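Local coordinates for LanC-like protein GCR2 (Arabidopsis thaliana, PDB 3T33), which may play a role in abscisic acid signalling and binds a zinc ion, as a member of the LanC-like protein family, at residues N79-V84 against I332-S337; D165-L170 against Y222-K227; E169-R174 against V285-G290; G235-M240 against P292-T297. All coordinates share one frame; numbering follows the deposited sequence.

Contact 1 (N79-V84 against I332-S337). With ZN (zinc ion), chain B.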
loop_
_atom_site.group_PDB
_atom_site.type_symbol
_atom_site.label_atom_id
_atom_site.label_comp_id
_atom_site.label_asym_id
_atom_site.label_seq_id
_atom_site.Cartn_x
_atom_site.Cartn_y
_atom_site.Cartn_z
ATOM N N ASN A 79 3.382 12.662 -9.795
ATOM C CA ASN A 79 3.595 11.338 -9.263
ATOM C C ASN A 79 2.412 10.663 -8.580
ATOM O O ASN A 79 1.384 11.265 -8.408
ATOM C CB ASN A 79 4.875 11.268 -8.441
ATOM C CG ASN A 79 4.711 11.754 -7.041
ATOM O OD1 ASN A 79 3.637 12.049 -6.609
ATOM N ND2 ASN A 79 5.801 11.846 -6.333
ATOM N N LEU A 80 2.575 9.399 -8.213
ATOM C CA LEU A 80 1.435 8.630 -7.662
ATOM C C LEU A 80 1.103 9.103 -6.264
ATOM O O LEU A 80 -0.080 9.191 -5.870
ATOM C CB LEU A 80 1.749 7.129 -7.665
ATOM C CG LEU A 80 0.606 6.193 -7.325
ATOM C CD1 LEU A 80 -0.330 5.983 -8.528
ATOM C CD2 LEU A 80 1.144 4.829 -6.776
ATOM N N TYR A 81 2.182 9.443 -5.557
ATOM C CA TYR A 81 2.228 9.665 -4.110
ATOM C C TYR A 81 1.414 10.866 -3.720
ATOM O O TYR A 81 0.530 10.757 -2.838
ATOM C CB TYR A 81 3.687 9.898 -3.665
ATOM C CG TYR A 81 3.821 9.944 -2.176
ATOM C CD1 TYR A 81 3.746 11.132 -1.496
ATOM C CD2 TYR A 81 3.969 8.767 -1.443
ATOM C CE1 TYR A 81 3.813 11.150 -0.136
ATOM C CE2 TYR A 81 4.048 8.775 -0.114
ATOM C CZ TYR A 81 3.952 9.950 0.541
ATOM O OH TYR A 81 4.057 9.937 1.880
ATOM N N THR A 82 1.674 12.010 -4.368
ATOM C CA THR A 82 0.871 13.204 -4.117
ATOM C C THR A 82 0.293 13.851 -5.384
ATOM O O THR A 82 -0.560 14.717 -5.311
ATOM C CB THR A 82 1.617 14.266 -3.252
ATOM O OG1 THR A 82 2.948 14.498 -3.763
ATOM C CG2 THR A 82 1.724 13.799 -1.833
ATOM N N GLY A 83 0.740 13.433 -6.546
ATOM C CA GLY A 83 0.348 14.144 -7.759
ATOM C C GLY A 83 -0.797 13.494 -8.503
ATOM O O GLY A 83 -1.601 12.680 -7.932
ATOM N N VAL A 84 -0.847 13.769 -9.793
ATOM C CA VAL A 84 -2.031 13.504 -10.541
ATOM C C VAL A 84 -2.137 12.028 -10.932
ATOM O O VAL A 84 -3.216 11.524 -11.190
ATOM C CB VAL A 84 -2.134 14.489 -11.750
ATOM C CG1 VAL A 84 -3.201 14.024 -12.737
ATOM C CG2 VAL A 84 -2.433 15.889 -11.224
ATOM N N ILE A 332 -3.199 6.765 3.362
ATOM C CA ILE A 332 -2.594 5.514 3.036
ATOM C C ILE A 332 -1.198 5.356 3.646
ATOM O O ILE A 332 -0.947 4.351 4.335
ATOM C CB ILE A 332 -2.540 5.353 1.512
ATOM C CG1 ILE A 332 -3.930 5.031 0.937
ATOM C CG2 ILE A 332 -1.525 4.293 1.077
ATOM C CD1 ILE A 332 -4.471 3.647 1.231
ATOM N N CYS A 333 -0.316 6.319 3.401
ATOM C CA CYS A 333 1.042 6.268 3.930
ATOM C C CYS A 333 1.038 6.014 5.434
ATOM O O CYS A 333 1.492 4.968 5.897
ATOM C CB CYS A 333 1.787 7.568 3.618
ATOM S SG CYS A 333 3.568 7.366 3.371
ATOM N N HIS A 334 0.523 6.977 6.190
ATOM C CA HIS A 334 0.459 6.861 7.642
ATOM C C HIS A 334 -0.907 7.286 8.170
ATOM O O HIS A 334 -1.051 8.365 8.745
ATOM C CB HIS A 334 1.560 7.698 8.296
ATOM C CG HIS A 334 1.932 8.920 7.516
ATOM N ND1 HIS A 334 2.946 8.928 6.582
ATOM C CD2 HIS A 334 1.426 10.176 7.531
ATOM C CE1 HIS A 334 3.048 10.135 6.056
ATOM N NE2 HIS A 334 2.137 10.912 6.615
ATOM N N GLY A 335 -1.905 6.432 7.971
ATOM C CA GLY A 335 -3.253 6.719 8.424
ATOM C C GLY A 335 -4.109 5.472 8.533
ATOM O O GLY A 335 -3.600 4.352 8.491
ATOM N N ILE A 336 -5.416 5.668 8.674
ATOM C CA ILE A 336 -6.348 4.559 8.792
ATOM C C ILE A 336 -6.599 3.846 7.460
ATOM O O ILE A 336 -6.477 2.633 7.394
ATOM C CB ILE A 336 -7.660 4.997 9.466
ATOM C CG1 ILE A 336 -7.315 5.601 10.839
ATOM C CG2 ILE A 336 -8.623 3.796 9.600
ATOM C CD1 ILE A 336 -8.486 6.301 11.588
ATOM N N SER A 337 -6.857 4.548 6.359
ATOM C CA SER A 337 -7.075 3.823 5.091
ATOM C C SER A 337 -5.909 2.830 4.856
ATOM O O SER A 337 -6.118 1.699 4.396
ATOM C CB SER A 337 -7.260 4.770 3.894
ATOM O OG SER A 337 -8.234 5.797 4.119
HETATM ZN ZN ZN B . 4.148 7.954 5.512
#
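Tyr81 reaches Cys333 because its CG stands trans to the backbone N (chi1 -172°), which carries the hydroxyl toward the zinc site although the two backbones stay well apart; chi2 (-92°) sets only the plane of the ring, turned to put Cys333 SG at its edge. Their nearest alpha carbons, Tyr81 CA and Cys333 CA, are 8.8 Å from each other. The end of the ring does the touching: Tyr81 OH lies 3.0 Å from Cys333 SG, and the sulfur sits close to the ring plane, an edge-on sulfur-aromatic contact. A tyrosine suits this place, being long enough to span the gap and polar at its tip, beside a sulfur that is already committed to the metal. Cys333 SG binds zinc at 2.3 Å, while His334 ND1 binds it from the next residue at 1.9 Å. Cysteine sulfur and imidazole nitrogen are both good zinc ligands.

Behind Tyr81 the chain is bent by Asn79, whose OD1 accepts from Thr82 N (3.0 Å, nearly straight at 169°) and from Gly83 N (3.2 Å). This Asx motif fixes the turn from which the tyrosine projects. Glycine fits at position 83, since a beta carbon there would run into Asn79 N. The Tyr81 ring is also met by the ring of Phe389, whose backbone is hydrogen-bonded to both Tyr81 and Cys333. Cys288 supplies a further zinc ligand, and a bound acetate, probably from the crystallisation liquor, lies close to His334. The adjacent Cys-His pair, joined by a second cysteine, is the zinc site characteristic of LanC-like proteins.

Contact 2 (D165-L170 against Y222-K227)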
loop_
_atom_site.group_PDB
_atom_site.type_symbol
_atom_site.label_atom_id
_atom_site.label_comp_id
_atom_site.label_asym_id
_atom_site.label_seq_id
_atom_site.Cartn_x
_atom_site.Cartn_y
_atom_site.Cartn_z
ATOM N N ASP A 165 24.301 6.055 -8.571
ATOM C CA ASP A 165 24.000 6.913 -7.444
ATOM C C ASP A 165 22.711 6.535 -6.615
ATOM O O ASP A 165 22.559 6.920 -5.441
ATOM C CB ASP A 165 23.748 8.280 -8.115
ATOM C CG ASP A 165 24.048 9.418 -7.238
ATOM O OD1 ASP A 165 24.364 9.164 -6.070
ATOM O OD2 ASP A 165 23.975 10.575 -7.714
ATOM N N LEU A 166 21.766 5.840 -7.235
ATOM C CA LEU A 166 20.407 5.676 -6.631
ATOM C C LEU A 166 20.409 4.982 -5.290
ATOM O O LEU A 166 21.258 4.171 -5.037
ATOM C CB LEU A 166 19.511 4.896 -7.583
ATOM C CG LEU A 166 18.598 5.709 -8.511
ATOM C CD1 LEU A 166 17.599 4.726 -9.065
ATOM C CD2 LEU A 166 17.877 6.866 -7.820
ATOM N N PRO A 167 19.456 5.302 -4.408
ATOM C CA PRO A 167 19.351 4.433 -3.203
ATOM C C PRO A 167 18.695 3.065 -3.463
ATOM O O PRO A 167 18.473 2.708 -4.614
ATOM C CB PRO A 167 18.535 5.261 -2.225
ATOM C CG PRO A 167 17.875 6.335 -3.034
ATOM C CD PRO A 167 18.617 6.514 -4.323
ATOM N N TYR A 168 18.390 2.310 -2.407
ATOM C CA TYR A 168 17.836 0.946 -2.582
ATOM C C TYR A 168 16.358 0.776 -2.208
ATOM O O TYR A 168 15.766 -0.258 -2.497
ATOM C CB TYR A 168 18.700 -0.106 -1.837
ATOM C CG TYR A 168 20.087 -0.078 -2.411
ATOM C CD1 TYR A 168 20.412 -0.897 -3.477
ATOM C CD2 TYR A 168 21.030 0.856 -1.974
ATOM C CE1 TYR A 168 21.631 -0.851 -4.061
ATOM C CE2 TYR A 168 22.283 0.941 -2.612
ATOM C CZ TYR A 168 22.564 0.073 -3.649
ATOM O OH TYR A 168 23.782 0.071 -4.298
ATOM N N GLU A 169 15.796 1.780 -1.566
ATOM C CA GLU A 169 14.545 1.649 -0.940
ATOM C C GLU A 169 13.358 1.852 -1.937
ATOM O O GLU A 169 13.556 1.895 -3.167
ATOM C CB GLU A 169 14.487 2.545 0.318
ATOM C CG GLU A 169 14.936 3.959 0.137
ATOM C CD GLU A 169 14.061 4.731 -0.864
ATOM O OE1 GLU A 169 14.275 4.548 -2.071
ATOM O OE2 GLU A 169 13.180 5.508 -0.443
ATOM N N LEU A 170 12.138 1.954 -1.416
ATOM C CA LEU A 170 10.947 1.785 -2.293
ATOM C C LEU A 170 10.549 3.081 -2.874
ATOM O O LEU A 170 10.110 3.111 -3.979
ATOM C CB LEU A 170 9.716 1.220 -1.540
ATOM C CG LEU A 170 8.759 0.127 -2.070
ATOM C CD1 LEU A 170 7.297 0.429 -1.635
ATOM C CD2 LEU A 170 8.841 -0.168 -3.490
ATOM N N TYR A 222 20.851 -1.522 4.480
ATOM C CA TYR A 222 20.723 -0.418 3.550
ATOM C C TYR A 222 20.608 0.846 4.327
ATOM O O TYR A 222 20.292 0.843 5.510
ATOM C CB TYR A 222 19.454 -0.576 2.642
ATOM C CG TYR A 222 19.506 -1.863 1.897
ATOM C CD1 TYR A 222 20.230 -1.965 0.762
ATOM C CD2 TYR A 222 18.912 -3.015 2.407
ATOM C CE1 TYR A 222 20.319 -3.164 0.071
ATOM C CE2 TYR A 222 19.026 -4.222 1.749
ATOM C CZ TYR A 222 19.717 -4.290 0.572
ATOM O OH TYR A 222 19.866 -5.512 -0.129
ATOM N N GLU A 223 20.794 1.934 3.619
ATOM C CA GLU A 223 20.739 3.226 4.207
ATOM C C GLU A 223 20.055 4.121 3.222
ATOM O O GLU A 223 20.287 4.034 1.997
ATOM C CB GLU A 223 22.163 3.745 4.366
ATOM C CG GLU A 223 22.917 3.145 5.573
ATOM C CD GLU A 223 24.391 3.690 5.739
ATOM O OE1 GLU A 223 24.751 4.729 5.077
ATOM O OE2 GLU A 223 25.152 3.068 6.552
ATOM N N TRP A 224 19.216 4.991 3.754
ATOM C CA TRP A 224 18.685 6.056 2.934
ATOM C C TRP A 224 18.813 7.316 3.741
ATOM O O TRP A 224 18.474 7.300 4.907
ATOM C CB TRP A 224 17.219 5.784 2.567
ATOM C CG TRP A 224 16.718 6.789 1.659
ATOM C CD1 TRP A 224 17.076 6.962 0.342
ATOM C CD2 TRP A 224 15.754 7.806 1.952
ATOM N NE1 TRP A 224 16.405 8.048 -0.187
ATOM C CE2 TRP A 224 15.569 8.566 0.766
ATOM C CE3 TRP A 224 15.031 8.151 3.089
ATOM C CZ2 TRP A 224 14.704 9.653 0.699
ATOM C CZ3 TRP A 224 14.160 9.263 3.024
ATOM C CH2 TRP A 224 14.011 9.991 1.838
ATOM N N HIS A 225 19.301 8.401 3.140
ATOM C CA HIS A 225 19.560 9.643 3.912
ATOM C C HIS A 225 20.507 9.342 5.102
ATOM O O HIS A 225 20.285 9.806 6.240
ATOM C CB HIS A 225 18.228 10.185 4.448
ATOM C CG HIS A 225 17.512 11.061 3.480
ATOM N ND1 HIS A 225 16.447 11.863 3.849
ATOM C CD2 HIS A 225 17.727 11.291 2.156
ATOM C CE1 HIS A 225 16.033 12.548 2.794
ATOM N NE2 HIS A 225 16.787 12.215 1.752
ATOM N N GLY A 226 21.506 8.497 4.843
ATOM C CA GLY A 226 22.379 7.979 5.906
ATOM C C GLY A 226 21.738 7.214 7.066
ATOM O O GLY A 226 22.464 6.762 7.968
ATOM N N LYS A 227 20.407 7.043 7.041
ATOM C CA LYS A 227 19.642 6.242 8.047
ATOM C C LYS A 227 19.374 4.750 7.703
ATOM O O LYS A 227 19.111 4.384 6.549
ATOM C CB LYS A 227 18.309 6.911 8.364
ATOM C CG LYS A 227 18.314 7.855 9.570
ATOM C CD LYS A 227 17.492 9.121 9.310
ATOM C CE LYS A 227 16.962 9.738 10.603
ATOM N NZ LYS A 227 15.914 8.873 11.266
HETATM O O HOH W 1 18.511 2.654 0.276
#
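Apolar packing joins Pro167 to Trp224. Pro167 CB lies 3.4 Å from Trp224 CD1, in the plane of the indole at its edge, and the two side chains run alongside each other. The compact proline ring can lie flush with the indole edge. One face of the same indole receives Glu169 in a CH-pi contact, with Glu169 CG 4.0 Å from the centroid of the five-membered ring. The glutamate chain, bent at chi2 (62°), lays its methylene there and its carboxylate farther along, 19° from the ring plane; His225 lies on the opposite face.

Among the aromatics, Tyr168 and Tyr222 meet at about a right angle along their side chains, Tyr168 CB touching Tyr222 CD1 at 3.5 Å, with ring planes inclined by 39°.

The polar link is a water, which accepts from Tyr168 N (2.7 Å) and donates to Glu223 O (2.8 Å). A type I' turn from Trp224 to Lys227 follows; Gly226 readily adopts its positive phi.

The polar ends are held by other parts of the fold: His234, which binds Glu169 OE2, also stacks on Trp224, while Tyr168 OH binds Glu204 and Tyr222 OH the carbonyl of Ile205, both on helix 195-212. Tyr222 also packs on helix 236-244, and Tyr168 on the start of helix 174-188.

Contact 3 (E169-R174 against V285-G290). With ZN (zinc ion), chain B.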
loop_
_atom_site.group_PDB
_atom_site.type_symbol
_atom_site.label_atom_id
_atom_site.label_comp_id
_atom_site.label_asym_id
_atom_site.label_seq_id
_atom_site.Cartn_x
_atom_site.Cartn_y
_atom_site.Cartn_z
ATOM N N GLU A 169 15.796 1.780 -1.566
ATOM C CA GLU A 169 14.545 1.649 -0.940
ATOM C C GLU A 169 13.358 1.852 -1.937
ATOM O O GLU A 169 13.556 1.895 -3.167
ATOM C CB GLU A 169 14.487 2.545 0.318
ATOM C CG GLU A 169 14.936 3.959 0.137
ATOM C CD GLU A 169 14.061 4.731 -0.864
ATOM O OE1 GLU A 169 14.275 4.548 -2.071
ATOM O OE2 GLU A 169 13.180 5.508 -0.443
ATOM N N LEU A 170 12.138 1.954 -1.416
ATOM C CA LEU A 170 10.947 1.785 -2.293
ATOM C C LEU A 170 10.549 3.081 -2.874
ATOM O O LEU A 170 10.110 3.111 -3.979
ATOM C CB LEU A 170 9.716 1.220 -1.540
ATOM C CG LEU A 170 8.759 0.127 -2.070
ATOM C CD1 LEU A 170 7.297 0.429 -1.635
ATOM C CD2 LEU A 170 8.841 -0.168 -3.490
ATOM N N LEU A 171 10.612 4.152 -2.115
ATOM C CA LEU A 171 10.133 5.427 -2.642
ATOM C C LEU A 171 11.041 6.069 -3.702
ATOM O O LEU A 171 10.536 6.639 -4.692
ATOM C CB LEU A 171 9.778 6.372 -1.507
ATOM C CG LEU A 171 8.291 6.378 -1.137
ATOM C CD1 LEU A 171 7.739 5.027 -0.906
ATOM C CD2 LEU A 171 7.946 7.272 0.013
ATOM N N TYR A 172 12.362 5.887 -3.574
ATOM C CA TYR A 172 13.354 6.586 -4.487
ATOM C C TYR A 172 14.393 5.676 -5.146
ATOM O O TYR A 172 14.957 6.018 -6.170
ATOM C CB TYR A 172 13.998 7.815 -3.809
ATOM C CG TYR A 172 12.960 8.870 -3.384
ATOM C CD1 TYR A 172 12.186 9.574 -4.337
ATOM C CD2 TYR A 172 12.728 9.147 -2.046
ATOM C CE1 TYR A 172 11.247 10.512 -3.950
ATOM C CE2 TYR A 172 11.774 10.093 -1.654
ATOM C CZ TYR A 172 11.048 10.752 -2.600
ATOM O OH TYR A 172 10.111 11.668 -2.189
ATOM N N GLY A 173 14.507 4.462 -4.641
ATOM C CA GLY A 173 15.522 3.541 -5.038
ATOM C C GLY A 173 15.120 2.409 -5.921
ATOM O O GLY A 173 14.051 2.373 -6.528
ATOM N N ARG A 174 16.046 1.492 -6.014
ATOM C CA ARG A 174 15.963 0.366 -6.874
ATOM C C ARG A 174 14.789 -0.575 -6.538
ATOM O O ARG A 174 14.213 -1.115 -7.435
ATOM C CB ARG A 174 17.321 -0.418 -6.826
ATOM C CG ARG A 174 18.383 0.072 -7.859
ATOM C CD ARG A 174 19.774 -0.652 -7.692
ATOM N NE ARG A 174 20.678 0.180 -6.914
ATOM C CZ ARG A 174 21.535 1.044 -7.433
ATOM N NH1 ARG A 174 21.649 1.161 -8.734
ATOM N NH2 ARG A 174 22.246 1.808 -6.633
ATOM N N VAL A 285 3.311 3.995 14.030
ATOM C CA VAL A 285 2.576 2.760 13.626
ATOM C C VAL A 285 1.963 3.048 12.256
ATOM O O VAL A 285 0.775 3.341 12.145
ATOM C CB VAL A 285 1.499 2.383 14.677
ATOM C CG1 VAL A 285 0.762 1.074 14.297
ATOM C CG2 VAL A 285 2.126 2.270 16.074
ATOM N N HIS A 286 2.801 3.060 11.222
ATOM C CA HIS A 286 2.396 3.566 9.885
ATOM C C HIS A 286 2.775 2.489 8.915
ATOM O O HIS A 286 3.606 1.634 9.238
ATOM C CB HIS A 286 3.257 4.758 9.419
ATOM C CG HIS A 286 3.196 5.988 10.281
ATOM N ND1 HIS A 286 2.239 6.189 11.261
ATOM C CD2 HIS A 286 3.935 7.130 10.236
ATOM C CE1 HIS A 286 2.421 7.388 11.813
ATOM N NE2 HIS A 286 3.413 7.991 11.178
ATOM N N TRP A 287 2.170 2.535 7.726
ATOM C CA TRP A 287 2.708 1.822 6.592
ATOM C C TRP A 287 4.163 2.287 6.450
ATOM O O TRP A 287 5.034 1.481 6.263
ATOM C CB TRP A 287 1.998 2.234 5.304
ATOM C CG TRP A 287 2.640 1.611 4.141
ATOM C CD1 TRP A 287 2.655 0.290 3.845
ATOM C CD2 TRP A 287 3.428 2.256 3.135
ATOM N NE1 TRP A 287 3.366 0.069 2.694
ATOM C CE2 TRP A 287 3.871 1.259 2.248
ATOM C CE3 TRP A 287 3.819 3.582 2.912
ATOM C CZ2 TRP A 287 4.695 1.534 1.128
ATOM C CZ3 TRP A 287 4.616 3.861 1.790
ATOM C CH2 TRP A 287 5.030 2.843 0.911
ATOM N N CYS A 288 4.410 3.595 6.437
ATOM C CA CYS A 288 5.753 4.066 6.059
ATOM C C CYS A 288 6.776 3.625 7.095
ATOM O O CYS A 288 7.802 3.080 6.721
ATOM C CB CYS A 288 5.807 5.553 5.681
ATOM S SG CYS A 288 5.216 6.620 6.918
ATOM N N HIS A 289 6.452 3.739 8.376
ATOM C CA HIS A 289 7.332 3.266 9.463
ATOM C C HIS A 289 6.506 2.542 10.522
ATOM O O HIS A 289 5.464 3.039 10.962
ATOM C CB HIS A 289 8.018 4.456 10.165
ATOM C CG HIS A 289 8.748 5.388 9.231
ATOM N ND1 HIS A 289 9.945 5.051 8.622
ATOM C CD2 HIS A 289 8.452 6.651 8.822
ATOM C CE1 HIS A 289 10.334 6.064 7.864
ATOM N NE2 HIS A 289 9.450 7.048 7.966
ATOM N N GLY A 290 6.969 1.392 10.967
ATOM C CA GLY A 290 6.274 0.731 12.073
ATOM C C GLY A 290 5.599 -0.567 11.657
ATOM O O GLY A 290 5.790 -1.072 10.551
HETATM ZN ZN ZN B . 4.148 7.954 5.512
#
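Trp287, with more buried surface than any other residue of this contact, meets Leu170 and Leu171 with the outer edge of its six-membered ring. Trp287 CZ2 is 4.0 Å from Leu170 CD1, and Trp287 CH2 is 3.9 Å from Leu171 CD1, both methyls lying near the plane of the indole. Its CG is opposite the backbone N (chi1 174°), an extension that sends the indole across a gap the backbones do not close. Leu170 crosses it at about a right angle and Leu171 at a slant. Two branched aliphatic chains can adjust to an aromatic rim, and all three residues are buried.

Each loop has its own brace. Glu169 OE1 accepts from Tyr172 N at 2.8 Å through its syn lone pair, with a weak bond from Gly173 N, and this closes a tight turn that carries the two leucines. On the other loop His286 N donates to His289 O (2.7 Å), and Gly290, at positive phi where a beta carbon would be jammed, stands at the N-cap position of helix 291-305. Cys288, the next residue after Trp287, binds zinc through SG at 2.2 Å.

Phe410 stacks on Trp287 and Tyr413 meets it edge-to-face, so residues near the C-terminus also line it. The two loops lead into helices 174-188 and 291-305, and Leu296 of the latter packs against Trp287.

Contact 4 (G235-M240 against P292-T297)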
loop_
_atom_site.group_PDB
_atom_site.type_symbol
_atom_site.label_atom_id
_atom_site.label_comp_id
_atom_site.label_asym_id
_atom_site.label_seq_id
_atom_site.Cartn_x
_atom_site.Cartn_y
_atom_site.Cartn_z
ATOM N N GLY A 235 12.872 1.480 4.081
ATOM C CA GLY A 235 13.653 0.557 4.860
ATOM C C GLY A 235 13.746 -0.863 4.380
ATOM O O GLY A 235 13.450 -1.171 3.222
ATOM N N LEU A 236 14.127 -1.740 5.302
ATOM C CA LEU A 236 14.360 -3.147 5.030
ATOM C C LEU A 236 13.092 -3.882 4.521
ATOM O O LEU A 236 13.156 -4.661 3.559
ATOM C CB LEU A 236 14.892 -3.831 6.323
ATOM C CG LEU A 236 16.221 -3.358 6.972
ATOM C CD1 LEU A 236 16.570 -4.208 8.209
ATOM C CD2 LEU A 236 17.425 -3.344 6.022
ATOM N N ALA A 237 11.959 -3.626 5.176
ATOM C CA ALA A 237 10.683 -4.287 4.841
ATOM C C ALA A 237 10.336 -4.175 3.378
ATOM O O ALA A 237 10.089 -5.180 2.751
ATOM C CB ALA A 237 9.557 -3.671 5.692
ATOM N N GLY A 238 10.357 -2.940 2.848
ATOM C CA GLY A 238 9.996 -2.629 1.464
ATOM C C GLY A 238 10.905 -3.290 0.472
ATOM O O GLY A 238 10.479 -3.752 -0.608
ATOM N N ILE A 239 12.187 -3.325 0.814
ATOM C CA ILE A 239 13.164 -4.041 -0.023
ATOM C C ILE A 239 12.964 -5.546 -0.011
ATOM O O ILE A 239 12.967 -6.161 -1.067
ATOM C CB ILE A 239 14.632 -3.706 0.417
ATOM C CG1 ILE A 239 14.833 -2.159 0.367
ATOM C CG2 ILE A 239 15.613 -4.424 -0.504
ATOM C CD1 ILE A 239 16.162 -1.635 0.965
ATOM N N MET A 240 12.849 -6.152 1.167
ATOM C CA MET A 240 12.604 -7.607 1.248
ATOM C C MET A 240 11.316 -7.975 0.509
ATOM O O MET A 240 11.279 -8.938 -0.284
ATOM C CB MET A 240 12.487 -8.020 2.718
ATOM C CG MET A 240 13.765 -7.697 3.516
ATOM S SD MET A 240 15.285 -8.330 2.762
ATOM C CE MET A 240 16.160 -6.713 2.556
ATOM N N PRO A 292 2.566 -1.596 10.594
ATOM C CA PRO A 292 1.703 -1.817 9.416
ATOM C C PRO A 292 2.497 -2.230 8.193
ATOM O O PRO A 292 2.231 -3.301 7.603
ATOM C CB PRO A 292 1.002 -0.467 9.227
ATOM C CG PRO A 292 0.928 0.069 10.671
ATOM C CD PRO A 292 2.256 -0.306 11.235
ATOM N N GLY A 293 3.538 -1.489 7.867
ATOM C CA GLY A 293 4.297 -1.824 6.652
ATOM C C GLY A 293 4.999 -3.137 6.821
ATOM O O GLY A 293 5.068 -3.968 5.893
ATOM N N VAL A 294 5.496 -3.374 8.024
ATOM C CA VAL A 294 6.244 -4.596 8.283
ATOM C C VAL A 294 5.267 -5.769 8.261
ATOM O O VAL A 294 5.533 -6.830 7.631
ATOM C CB VAL A 294 6.953 -4.467 9.634
ATOM C CG1 VAL A 294 7.544 -5.825 10.069
ATOM C CG2 VAL A 294 8.002 -3.342 9.567
ATOM N N ALA A 295 4.105 -5.601 8.891
ATOM C CA ALA A 295 3.103 -6.716 8.843
ATOM C C ALA A 295 2.799 -7.182 7.420
ATOM O O ALA A 295 2.792 -8.369 7.104
ATOM C CB ALA A 295 1.860 -6.295 9.521
ATOM N N LEU A 296 2.582 -6.232 6.522
ATOM C CA LEU A 296 2.364 -6.535 5.111
ATOM C C LEU A 296 3.500 -7.362 4.516
ATOM O O LEU A 296 3.305 -8.265 3.685
ATOM C CB LEU A 296 2.215 -5.210 4.387
ATOM C CG LEU A 296 0.873 -4.676 3.891
ATOM C CD1 LEU A 296 -0.368 -5.050 4.735
ATOM C CD2 LEU A 296 0.894 -3.129 3.421
ATOM N N THR A 297 4.720 -7.082 4.946
ATOM C CA THR A 297 5.874 -7.828 4.454
ATOM C C THR A 297 5.916 -9.220 5.059
ATOM O O THR A 297 6.235 -10.184 4.378
ATOM C CB THR A 297 7.174 -7.105 4.801
ATOM O OG1 THR A 297 7.055 -5.727 4.432
ATOM C CG2 THR A 297 8.337 -7.720 4.091
#
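This is a buried helix-helix contact, in which the first turn of helix 236-244 lies against the early part of helix 291-305. Ala237 and Thr297 carry most of it. The short axes run in nearly the same direction, inclined by 25°, and approach to 9.0 Å.

Two small residues, Ala237 and Gly293, allow this approach. With only a methyl group, Ala237 fits against the neighbouring backbone, and Gly293 presents no side chain on the facing side. The nearest alpha carbons are Ala237 CA and Val294 CA, 5.6 Å apart, and Ala237 CB meets Val294 CG2 at 4.2 Å.

Thr297 uses both its branches. Its hydroxyl is trans to its own carbonyl carbon (chi1 -48°), which places OG1 beside the methyl of Ala237, 3.5 Å from Ala237 CB, while Thr297 CG2 rests against the backbone carbonyl, 3.4 Å from Ala237 O. Thr297 CG2 also reaches Met240 CB at 4.4 Å, although the rest of the methionine leads away toward helix 250-265.

The buried hydroxyl is held by Tyr413 OH as well as by its own helix: Thr297 OG1 donates to Gly293 O at 3.0 Å, and Thr297 N reaches the same oxygen from the opposite face of the carbonyl plane. Threonine suits the place because both branches pack on Ala237, while OG1 keeps its bonds to Gly293 O and Tyr413. Gly235 stands at the N-cap of its helix. Side-by-side helices running in roughly the same direction are characteristic of the inner layer of the all-helical LanC-like toroid.

How the contacts relate
The four contacts lie within the one all-helical LanC-like domain. Contacts 1 and 3 share the zinc ion, with centres 12 Å apart, and together bring its three protein ligands into place from loops far apart in sequence. Contacts 2 and 3 start from the same loop ahead of helix 174-188 and share Glu169 and Leu170. Contacts 3 and 4, only 8 Å apart between centres, join at helix 291-305, and their segments alternate along the chain. Contact 2 closes before contact 4 opens, yet Tyr222 packs on Ile239. Contact 1 spans all the others in sequence, so an early loop reaches a metal site built from late ones.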